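Local coordinates for protein pyrethroid hydrolase (Sphingobium faniae, PDB 5Y5R) that hydrolyses the ester bond of pyrethroid insecticides such as cypermethrin and permethrin, releasing an alcohol and a cyclopropanecarboxylic acid, at residues Ala21-Pro24 against Leu25-Arg29; Val52-Glu55 against His56-Arg59; Ala143-Ser146 against Arg147-Arg150; Met164-Ala167 against Glu168-Ile171; Leu205-Ala208 against Val209-Gln212. All blocks are in the same frame, centred on the assembly; numbering follows the deposited sequence.

Contact 1 of 5, residues Ala21-Pro24 against Leu25-Arg29; sequences AVVP and LLEAR
Val-22, Val-23 and Pro-24 offer three successive carbonyls to the amides of Leu-26, Glu-27 and Ala-28, each an i to i+4 bond. Leu-26 N lies 3.2 Å from Val-22 O. Glu-27 N lies 3.0 Å from Val-23 O. The third, Ala-28 N to Pro-24 O, is more bent (N-H...O 142°), as the helix nears its end. Pro-24 suits this first turn: it has no N-H to give, and an amide here would find no carbonyl one turn earlier within the helix. Val-22 and Leu-26, both buried, lie side by side and point the same way, CG1 of Val-22 meeting CD1 of Leu-26 at 3.9 Å. In Val-22 CG1 stands anti to the backbone N (chi1 -177°), which puts it beside the carbonyl carbon, where it meets the leucine methyl. Val-23 and Glu-27 repeat this spacing at a more exposed position. There Val-23 CG1 lies 3.8 Å from Glu-27 OE2, beside the carboxylate that the extended chain carries along the same side; Glu-27 is exposed, so its charge can meet solvent. Leu-25 turns elsewhere, laying CD1 3.5 Å from the carbonyl O of Ala-21 and packing on Ala-241 of helix 237-249. That helix also receives Arg-29, through salt bridges to Asp-246 and Asp-249. Val-23, Leu-26 and Glu-27 meet Val-33 of strand 32-34. The result is a short amphipathic helix, the connection of the beta-alpha-beta unit formed with strands 3-9 and 32-34, as expected of the alpha/beta hydrolase fold.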
# COMPACT_ATOMS: atom_id res chain seq x y z
N ALA A 21 11.06 10.01 -3.00
CA ALA A 21 11.62 10.15 -4.34
C ALA A 21 10.54 10.33 -5.40
O ALA A 21 10.81 10.88 -6.47
CB ALA A 21 12.46 8.92 -4.68
N VAL A 22 9.30 9.98 -5.08
CA VAL A 22 8.21 10.02 -6.03
C VAL A 22 7.42 11.32 -5.97
O VAL A 22 6.92 11.80 -6.99
CB VAL A 22 7.33 8.78 -5.77
CG1 VAL A 22 6.21 8.70 -6.74
CG2 VAL A 22 8.18 7.54 -5.92
N VAL A 23 7.30 11.93 -4.79
CA VAL A 23 6.39 13.06 -4.61
C VAL A 23 6.70 14.22 -5.56
O VAL A 23 5.80 14.64 -6.32
CB VAL A 23 6.41 13.51 -3.15
CG1 VAL A 23 5.76 14.87 -3.02
CG2 VAL A 23 5.68 12.46 -2.30
N PRO A 24 7.92 14.77 -5.59
CA PRO A 24 8.19 15.87 -6.52
C PRO A 24 7.97 15.52 -7.98
O PRO A 24 7.56 16.40 -8.76
CB PRO A 24 9.65 16.22 -6.23
CG PRO A 24 10.24 14.96 -5.63
CD PRO A 24 9.13 14.42 -4.81
N LEU A 25 8.20 14.25 -8.38
CA LEU A 25 8.01 13.90 -9.79
C LEU A 25 6.55 14.01 -10.20
O LEU A 25 6.25 14.51 -11.29
CB LEU A 25 8.53 12.49 -10.07
CG LEU A 25 10.02 12.35 -9.78
CD1 LEU A 25 10.47 10.91 -9.97
CD2 LEU A 25 10.83 13.33 -10.61
N LEU A 26 5.63 13.55 -9.36
CA LEU A 26 4.20 13.73 -9.64
C LEU A 26 3.79 15.20 -9.54
O LEU A 26 2.93 15.66 -10.30
CB LEU A 26 3.37 12.84 -8.69
CG LEU A 26 3.53 11.32 -8.85
CD1 LEU A 26 2.88 10.54 -7.70
CD2 LEU A 26 2.94 10.85 -10.15
N GLU A 27 4.40 15.96 -8.61
CA GLU A 27 4.13 17.40 -8.53
C GLU A 27 4.50 18.12 -9.82
O GLU A 27 3.89 19.13 -10.17
CB GLU A 27 4.85 18.00 -7.33
CG GLU A 27 4.12 17.67 -6.03
CD GLU A 27 4.83 18.11 -4.77
OE1 GLU A 27 6.07 18.35 -4.80
OE2 GLU A 27 4.13 18.21 -3.72
N ALA A 28 5.51 17.63 -10.54
CA ALA A 28 5.85 18.19 -11.83
C ALA A 28 4.78 17.89 -12.88
O ALA A 28 4.64 18.63 -13.86
CB ALA A 28 7.21 17.65 -12.30
N ARG A 29 4.01 16.81 -12.70
CA ARG A 29 2.89 16.50 -13.58
C ARG A 29 1.65 17.32 -13.25
O ARG A 29 0.57 17.07 -13.81
CB ARG A 29 2.55 15.01 -13.49
CG ARG A 29 3.50 14.08 -14.19
CD ARG A 29 3.22 14.17 -15.68
NE ARG A 29 3.52 12.93 -16.38
CZ ARG A 29 2.59 12.14 -16.93
NH1 ARG A 29 2.97 11.04 -17.55
NH2 ARG A 29 1.30 12.46 -16.87

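Contact 2 of 5, residues Val52-Glu55 against His56-Arg59; sequences VDME and HYTR
His-56 reaches back to the residue before the helix cap: its ND1 accepts the backbone N-H of Val-52 at 3.0 Å, the donor lying almost in the ring plane. CG of the histidine is anti to its own backbone N (chi1 -175°), which carries the ring back toward Val-52, whose CG2 packs 3.6 Å from the same ND1. The N-terminal end is thus held twice, by this bond just ahead of the cap and by the N-cap Asp-53, whose OD1 takes the amide of His-56 at 3.2 Å. With an alanine here in place of His-56 the imidazole is gone, and Val-52 N would probably lose its ND1 acceptor, leaving the residues that lead into the helix freer to move. Glu-55 bends at chi2 and meets Arg-59 four residues on, OE1 to NH1 3.2 Å in a salt bridge; carboxylate and guanidinium planes are 48° apart, so the pairing is not a flat two-pronged one. The flexible chains of both residues suit an exposed surface. Met-54, a selenomethionine, faces the protein instead. Its SE comes 4.0 Å from CD2 of Tyr-57 in an oblique Met-aromatic contact, while Trp-86 of helix 80-90 packs against it. Met-54 O receives two donors from opposite faces of its plane, Thr-58 N at 2.8 Å and Thr-58 OG1 at 2.5 Å; threonine suits this turn because its hydroxyl folds back on the backbone. Tyr-57 OH bonds to His-41 and Gln-174. The chemistry implies a short helix with one amide capped by Asp-53, its approach held by His-56 and its C-terminal end by the Thr-58 hydroxyl.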
# COMPACT_ATOMS: atom_id res chain seq x y z
N VAL A 52 -7.73 1.90 16.71
CA VAL A 52 -8.95 1.24 17.14
C VAL A 52 -9.52 0.34 16.05
O VAL A 52 -9.74 -0.85 16.27
CB VAL A 52 -9.98 2.29 17.56
CG1 VAL A 52 -11.24 1.57 17.96
CG2 VAL A 52 -9.41 3.15 18.69
N ASP A 53 -9.70 0.87 14.86
CA ASP A 53 -10.27 0.12 13.74
C ASP A 53 -9.86 0.84 12.46
O ASP A 53 -9.05 1.78 12.49
CB ASP A 53 -11.79 -0.05 13.92
CG ASP A 53 -12.56 1.26 13.96
OD1 ASP A 53 -11.96 2.32 13.70
OD2 ASP A 53 -13.78 1.23 14.24
N MSE A 54 -10.38 0.39 11.33
CA MSE A 54 -9.88 0.92 10.06
C MSE A 54 -10.29 2.35 9.81
O MSE A 54 -9.53 3.10 9.22
CB MSE A 54 -10.35 0.04 8.90
CG MSE A 54 -9.56 -1.27 8.83
SE MSE A 54 -7.70 -1.00 8.35
CE MSE A 54 -7.91 -0.79 6.37
N GLU A 55 -11.51 2.70 10.21
CA GLU A 55 -11.95 4.08 10.10
C GLU A 55 -10.96 4.98 10.81
O GLU A 55 -10.62 6.06 10.32
CB GLU A 55 -13.34 4.26 10.72
CG GLU A 55 -13.91 5.71 10.58
CD GLU A 55 -13.27 6.71 11.54
OE1 GLU A 55 -12.81 6.28 12.62
OE2 GLU A 55 -13.14 7.92 11.18
N HIS A 56 -10.46 4.52 11.97
CA HIS A 56 -9.45 5.25 12.72
C HIS A 56 -8.10 5.22 12.02
O HIS A 56 -7.41 6.24 11.94
CB HIS A 56 -9.31 4.64 14.11
CG HIS A 56 -8.38 5.40 15.01
ND1 HIS A 56 -7.70 4.80 16.05
CD2 HIS A 56 -8.02 6.70 15.02
CE1 HIS A 56 -6.96 5.71 16.66
NE2 HIS A 56 -7.14 6.87 16.06
N TYR A 57 -7.68 4.02 11.57
CA TYR A 57 -6.39 3.86 10.90
C TYR A 57 -6.30 4.76 9.67
O TYR A 57 -5.25 5.37 9.42
CB TYR A 57 -6.20 2.38 10.49
CG TYR A 57 -4.79 1.96 10.11
CD1 TYR A 57 -3.73 2.14 11.00
CD2 TYR A 57 -4.51 1.32 8.90
CE1 TYR A 57 -2.46 1.77 10.67
CE2 TYR A 57 -3.21 0.93 8.58
CZ TYR A 57 -2.19 1.17 9.46
OH TYR A 57 -0.91 0.76 9.17
N THR A 58 -7.38 4.86 8.89
CA THR A 58 -7.34 5.54 7.60
C THR A 58 -7.77 7.00 7.69
O THR A 58 -7.89 7.67 6.66
CB THR A 58 -8.24 4.80 6.59
OG1 THR A 58 -9.54 4.55 7.14
CG2 THR A 58 -7.62 3.45 6.27
N ARG A 59 -7.95 7.51 8.90
CA ARG A 59 -8.55 8.84 9.04
C ARG A 59 -7.65 9.97 8.55
O ARG A 59 -8.18 10.96 8.01
CB ARG A 59 -8.96 9.06 10.52
CG ARG A 59 -9.80 10.31 10.78
CD ARG A 59 -10.69 10.11 12.00
NE ARG A 59 -9.98 10.02 13.29
CZ ARG A 59 -10.49 9.41 14.36
NH1 ARG A 59 -11.69 8.81 14.28
NH2 ARG A 59 -9.80 9.38 15.50

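Contact 3 of 5, residues Ala143-Ser146 against Arg147-Arg150; sequences ADFS and RLER
Asp-144 OD2 faces the guanidinium of Arg-147 at its edge, receiving NE at 2.7 Å and NH2 at a very short 2.5 Å. Both nitrogens converge on this one oxygen, and the carboxylate and guanidinium planes stand 60° apart; NE approaches OD2 from above the carboxylate plane, though OD2 itself lies near the plane of the guanidinium. The arginine reaches it by bending at chi3 (-79°), which folds the chain back toward the loop. The other carboxylate oxygen works on the backbone: Asp-144 OD1 accepts Ser-146 N at 3.0 Å, an Asx turn, and Ser-146 OG at 2.6 Å, both from the same face of its plane. Aspartate suits the place because its short side chain can serve the loop and the arginine at once, and the small serine lets its hydroxyl reach the same oxygen. Bonds to both oxygens probably keep the carboxylate from turning. The backbone adds Arg-147 N to Asp-144 O at 3.1 Å, and a water bridges Ser-146 O and Leu-148 N. On another side, Leu-148 CD2 sits at the ring edge of Phe-145, 3.8 Å from CD1, while one face of that ring meets Ala-143 CB. Arg-147 NH1 has a second acid, Asp-130 of helix 126-131. Ala-143, at the end of strand 140-143, touches the bound pyrethroid. The turn leads from that strand into helix 148-155, with Arg-147 and Arg-150 lying against helix 126-131, Asp-144 against strand 132-135, and Phe-145 packed on Leu-151.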
# COMPACT_ATOMS: atom_id res chain seq x y z
N ALA A 143 9.79 -6.25 13.37
CA ALA A 143 10.83 -6.95 12.61
C ALA A 143 11.81 -7.69 13.52
O ALA A 143 12.01 -7.34 14.69
CB ALA A 143 11.60 -5.98 11.71
N ASP A 144 12.38 -8.75 12.99
CA ASP A 144 13.38 -9.51 13.72
C ASP A 144 14.75 -8.84 13.61
O ASP A 144 15.52 -9.11 12.68
CB ASP A 144 13.40 -10.93 13.18
CG ASP A 144 14.42 -11.79 13.84
OD1 ASP A 144 15.06 -11.33 14.82
OD2 ASP A 144 14.57 -12.94 13.38
N PHE A 145 15.13 -8.03 14.61
CA PHE A 145 16.40 -7.32 14.46
C PHE A 145 17.62 -8.19 14.70
O PHE A 145 18.74 -7.72 14.48
CB PHE A 145 16.42 -6.08 15.34
CG PHE A 145 15.44 -5.06 14.89
CD1 PHE A 145 15.57 -4.47 13.64
CD2 PHE A 145 14.32 -4.79 15.64
CE1 PHE A 145 14.62 -3.53 13.19
CE2 PHE A 145 13.36 -3.88 15.19
CZ PHE A 145 13.52 -3.25 13.96
N SER A 146 17.44 -9.47 15.00
CA SER A 146 18.62 -10.33 15.02
C SER A 146 19.16 -10.61 13.62
O SER A 146 20.30 -11.06 13.51
CB SER A 146 18.27 -11.65 15.74
OG SER A 146 17.39 -12.47 14.96
N ARG A 147 18.42 -10.29 12.56
CA ARG A 147 18.84 -10.62 11.19
C ARG A 147 18.80 -9.37 10.28
O ARG A 147 18.05 -9.30 9.30
CB ARG A 147 17.99 -11.77 10.65
CG ARG A 147 18.32 -13.11 11.35
CD ARG A 147 17.41 -14.21 10.80
NE ARG A 147 16.11 -14.09 11.43
CZ ARG A 147 14.98 -14.56 10.90
NH1 ARG A 147 15.04 -15.16 9.73
NH2 ARG A 147 13.82 -14.40 11.54
N LEU A 148 19.67 -8.41 10.57
CA LEU A 148 19.60 -7.11 9.90
C LEU A 148 19.84 -7.22 8.39
O LEU A 148 19.07 -6.68 7.59
CB LEU A 148 20.63 -6.17 10.52
CG LEU A 148 20.27 -6.00 12.00
CD1 LEU A 148 21.26 -5.12 12.80
CD2 LEU A 148 18.84 -5.51 12.12
N GLU A 149 20.91 -7.92 7.99
CA GLU A 149 21.21 -8.02 6.57
C GLU A 149 20.10 -8.76 5.83
O GLU A 149 19.77 -8.43 4.69
CB GLU A 149 22.56 -8.72 6.36
CG GLU A 149 22.94 -9.04 4.89
CD GLU A 149 23.01 -7.80 3.97
OE1 GLU A 149 22.97 -6.67 4.48
OE2 GLU A 149 23.13 -7.97 2.74
N ARG A 150 19.54 -9.80 6.46
CA ARG A 150 18.38 -10.46 5.87
C ARG A 150 17.22 -9.48 5.70
O ARG A 150 16.52 -9.51 4.68
CB ARG A 150 17.94 -11.62 6.76
CG ARG A 150 17.07 -12.60 6.10
CD ARG A 150 17.82 -13.36 5.03
NE ARG A 150 16.89 -14.13 4.22
CZ ARG A 150 16.91 -14.12 2.89
NH1 ARG A 150 17.83 -13.41 2.27
NH2 ARG A 150 16.02 -14.83 2.20
O HOH W 1 22.23 -8.96 12.36

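Contact 4 of 5, residues Met164-Ala167 against Glu168-Ile171; sequences MPPA and EHFI
His-169 sets one ring face on Pro-166 and brings ND1 near Pro-165, and its atoms can be followed outward. CB lies 3.5 Å from Pro-166 O, the carbonyl that accepts the backbone N of His-169 at 3.0 Å in a 3-10 turn. CG remains near that oxygen, standing anti to its own carbonyl carbon (chi1 -70°), which turns the ring back to Pro-166. Pro-166 CG sits over the imidazole face, 24° off the ring normal, in a CH-pi contact, 3.7 Å from NE2 and 3.9 Å from CD2. CE1 meets CD of the same proline at 4.0 Å. On the other branch from CG, ND1 lies 3.7 Å from Pro-165 CB and is hydrogen-bonded to Tyr-234 OH. The flat imidazole suits this place, offering a face to proline and a ring nitrogen to tyrosine; a leucine here would probably leave Tyr-234 OH without that partner. Pro-165 also touches Phe-170, its CG at the ring edge 3.5 Å from CZ, and the two side chains cross at about a right angle. Phe-170 N closes the next turn on Ala-167 O. Phe-170 also touches the bound pyrethroid, so the loop helps form the pocket. Pro-165 and Phe-170 both pack on Tyr-234, which places this loop, between helix 148-155 and strand 174-175, against helix 232-235.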
# COMPACT_ATOMS: atom_id res chain seq x y z
N MSE A 164 21.03 1.71 3.92
CA MSE A 164 19.62 1.48 4.07
C MSE A 164 18.88 2.77 4.09
O MSE A 164 19.51 3.82 4.17
CB MSE A 164 19.38 0.71 5.33
CG MSE A 164 20.01 -0.64 5.27
SE MSE A 164 20.56 -0.87 7.00
CE MSE A 164 18.84 -1.55 7.62
N PRO A 165 17.56 2.71 3.98
CA PRO A 165 16.78 3.95 4.01
C PRO A 165 16.96 4.61 5.36
O PRO A 165 17.38 3.97 6.33
CB PRO A 165 15.33 3.47 3.81
CG PRO A 165 15.45 2.12 3.25
CD PRO A 165 16.69 1.54 3.80
N PRO A 166 16.70 5.90 5.45
CA PRO A 166 16.84 6.61 6.72
C PRO A 166 15.70 6.32 7.69
O PRO A 166 14.60 5.93 7.30
CB PRO A 166 16.85 8.08 6.29
CG PRO A 166 16.13 8.08 5.00
CD PRO A 166 16.54 6.83 4.32
N ALA A 167 15.96 6.59 8.97
CA ALA A 167 15.03 6.23 10.04
C ALA A 167 13.66 6.84 9.84
O ALA A 167 12.67 6.27 10.32
CB ALA A 167 15.58 6.64 11.40
N GLU A 168 13.57 8.02 9.20
CA GLU A 168 12.29 8.67 8.98
C GLU A 168 11.31 7.81 8.17
O GLU A 168 10.11 8.11 8.14
CB GLU A 168 12.48 10.02 8.24
CG GLU A 168 13.14 11.10 9.07
CD GLU A 168 14.58 10.80 9.39
OE1 GLU A 168 14.98 11.01 10.56
OE2 GLU A 168 15.29 10.27 8.51
N HIS A 169 11.77 6.75 7.53
CA HIS A 169 10.87 5.97 6.68
C HIS A 169 10.08 4.90 7.43
O HIS A 169 9.12 4.34 6.85
CB HIS A 169 11.66 5.31 5.55
CG HIS A 169 12.15 6.28 4.52
ND1 HIS A 169 12.53 5.87 3.26
CD2 HIS A 169 12.33 7.62 4.56
CE1 HIS A 169 12.91 6.93 2.56
NE2 HIS A 169 12.80 8.00 3.32
N PHE A 170 10.47 4.59 8.67
CA PHE A 170 10.03 3.38 9.38
C PHE A 170 9.48 3.68 10.76
O PHE A 170 9.81 4.69 11.39
CB PHE A 170 11.20 2.41 9.52
CG PHE A 170 11.90 2.13 8.22
CD1 PHE A 170 11.18 1.70 7.10
CD2 PHE A 170 13.27 2.27 8.11
CE1 PHE A 170 11.80 1.45 5.91
CE2 PHE A 170 13.92 2.00 6.91
CZ PHE A 170 13.18 1.58 5.80
N ILE A 171 8.63 2.76 11.25
CA ILE A 171 8.24 2.71 12.66
C ILE A 171 8.69 1.37 13.24
O ILE A 171 9.18 0.49 12.53
CB ILE A 171 6.72 2.93 12.88
CG1 ILE A 171 5.91 1.97 12.02
CG2 ILE A 171 6.28 4.35 12.60
CD1 ILE A 171 4.45 1.92 12.42

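Contact 5 of 5, residues Leu205-Ala208 against Val209-Gln212; sequences LPIA and VQRQ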
# COMPACT_ATOMS: atom_id res chain seq x y z
N LEU A 205 6.22 -10.34 -1.40
CA LEU A 205 4.96 -10.70 -2.01
C LEU A 205 5.24 -11.23 -3.41
O LEU A 205 5.43 -10.43 -4.34
CB LEU A 205 4.03 -9.49 -2.06
CG LEU A 205 2.68 -9.72 -2.71
CD1 LEU A 205 1.89 -10.63 -1.85
CD2 LEU A 205 1.99 -8.40 -2.84
N PRO A 206 5.34 -12.55 -3.59
CA PRO A 206 5.80 -13.11 -4.87
C PRO A 206 4.85 -12.79 -6.02
O PRO A 206 3.65 -12.56 -5.83
CB PRO A 206 5.85 -14.62 -4.59
CG PRO A 206 5.92 -14.73 -3.08
CD PRO A 206 5.15 -13.58 -2.56
N ILE A 207 5.40 -12.72 -7.23
CA ILE A 207 4.56 -12.35 -8.38
C ILE A 207 3.42 -13.33 -8.58
O ILE A 207 2.35 -12.95 -9.03
CB ILE A 207 5.41 -12.23 -9.66
CG1 ILE A 207 4.57 -11.59 -10.79
CG2 ILE A 207 5.87 -13.59 -10.06
CD1 ILE A 207 3.95 -10.30 -10.39
N ALA A 208 3.60 -14.59 -8.19
CA ALA A 208 2.49 -15.55 -8.27
C ALA A 208 1.34 -15.13 -7.37
O ALA A 208 0.17 -15.28 -7.73
CB ALA A 208 2.98 -16.94 -7.90
N VAL A 209 1.65 -14.65 -6.15
CA VAL A 209 0.60 -14.19 -5.25
C VAL A 209 -0.04 -12.91 -5.76
O VAL A 209 -1.25 -12.72 -5.66
CB VAL A 209 1.17 -13.99 -3.85
CG1 VAL A 209 0.13 -13.38 -2.97
CG2 VAL A 209 1.58 -15.33 -3.31
N GLN A 210 0.79 -11.99 -6.24
CA GLN A 210 0.29 -10.78 -6.86
C GLN A 210 -0.71 -11.12 -7.94
O GLN A 210 -1.83 -10.59 -7.96
CB GLN A 210 1.45 -9.98 -7.43
CG GLN A 210 2.31 -9.33 -6.37
CD GLN A 210 3.52 -8.68 -6.96
OE1 GLN A 210 3.42 -7.66 -7.67
NE2 GLN A 210 4.67 -9.28 -6.71
N ARG A 211 -0.33 -12.02 -8.86
CA ARG A 211 -1.22 -12.33 -9.98
C ARG A 211 -2.45 -13.11 -9.53
O ARG A 211 -3.50 -13.03 -10.17
CB ARG A 211 -0.47 -13.09 -11.08
CG ARG A 211 0.61 -12.25 -11.79
CD ARG A 211 1.60 -13.01 -12.68
NE ARG A 211 2.45 -12.05 -13.38
CZ ARG A 211 3.55 -12.31 -14.10
NH1 ARG A 211 4.22 -11.30 -14.64
NH2 ARG A 211 3.99 -13.54 -14.28
N GLN A 212 -2.32 -13.88 -8.45
CA GLN A 212 -3.46 -14.63 -7.92
C GLN A 212 -4.49 -13.68 -7.34
O GLN A 212 -5.70 -13.87 -7.50
CB GLN A 212 -2.95 -15.63 -6.87
CG GLN A 212 -3.98 -16.62 -6.38
CD GLN A 212 -4.33 -17.63 -7.46
OE1 GLN A 212 -3.45 -18.10 -8.18
NE2 GLN A 212 -5.61 -17.97 -7.56
O HOH W 2 -0.78 -17.21 -9.74
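Gln-210 CG lies anti to its carbonyl carbon (chi1 -72°) and the chain runs extended beyond it, a shape that carries the amide back past the first turn to Leu-205. There NE2 donates to Leu-205 O at 2.7 Å, bent (N-H...O 132°) and tilted from the carbonyl plane. OE1 accepts from Ala-199 N, so both ends of the amide are used and its rotation is probably fixed; glutamine suits the place because it can donate and accept together. Leu-205 CD2 packs 3.7 Å from Gln-210 CG. The other methyl, CD1, presses on Val-209 CG1 at 3.5 Å, tighter than usual for two carbons, the side chains crossing at about a right angle. Arg-211 is extended from CG to NE and crosses Ile-207 at a slant, Ile-207 CG1 coming against one face of the guanidinium, 3.4 Å from NE. An isoleucine can pave this flat face, leaving the NE edge for its salt bridge with Glu-198. In the backbone, Gln-210 N to Pro-206 O (2.9 Å) and Arg-211 N to Ile-207 O (2.8 Å) start the helix, and a water bridges Ala-208 O and Gln-212 OE1, which also accepts from Asn-122 ND2. Leu-205 N bonds to OD1 of Asp-202, probably the acid of the charge relay. The chemistry thus implies that the start of helix 207-216 is tied, through the amide of Gln-210 and the backbone of Leu-205, to the loop bearing that acid.

Overall arrangement
The five contacts follow one another along the chain without overlapping, and none touches another. Contacts 3 and 4 are the closest by centres, about 14 Å apart, with nearest atoms about 5 Å apart, and both reach the bound pyrethroid: Ala-143 and Phe-170 line its pocket. Contact 5 approaches the same ligand, Leu-205 lying about 4 Å away by side chain and about 5 Å from His-230, probably the charge-relay histidine. The side chain of Phe-170 is about 9 Å from that of His-230. Contacts 1 and 2, with centres about 27 Å apart, are more remote, the side chains of Val-22 about 13 Å and Tyr-57 about 9 Å from the ligand. Contacts 2 and 5 lie on opposite sides of the chain's centre.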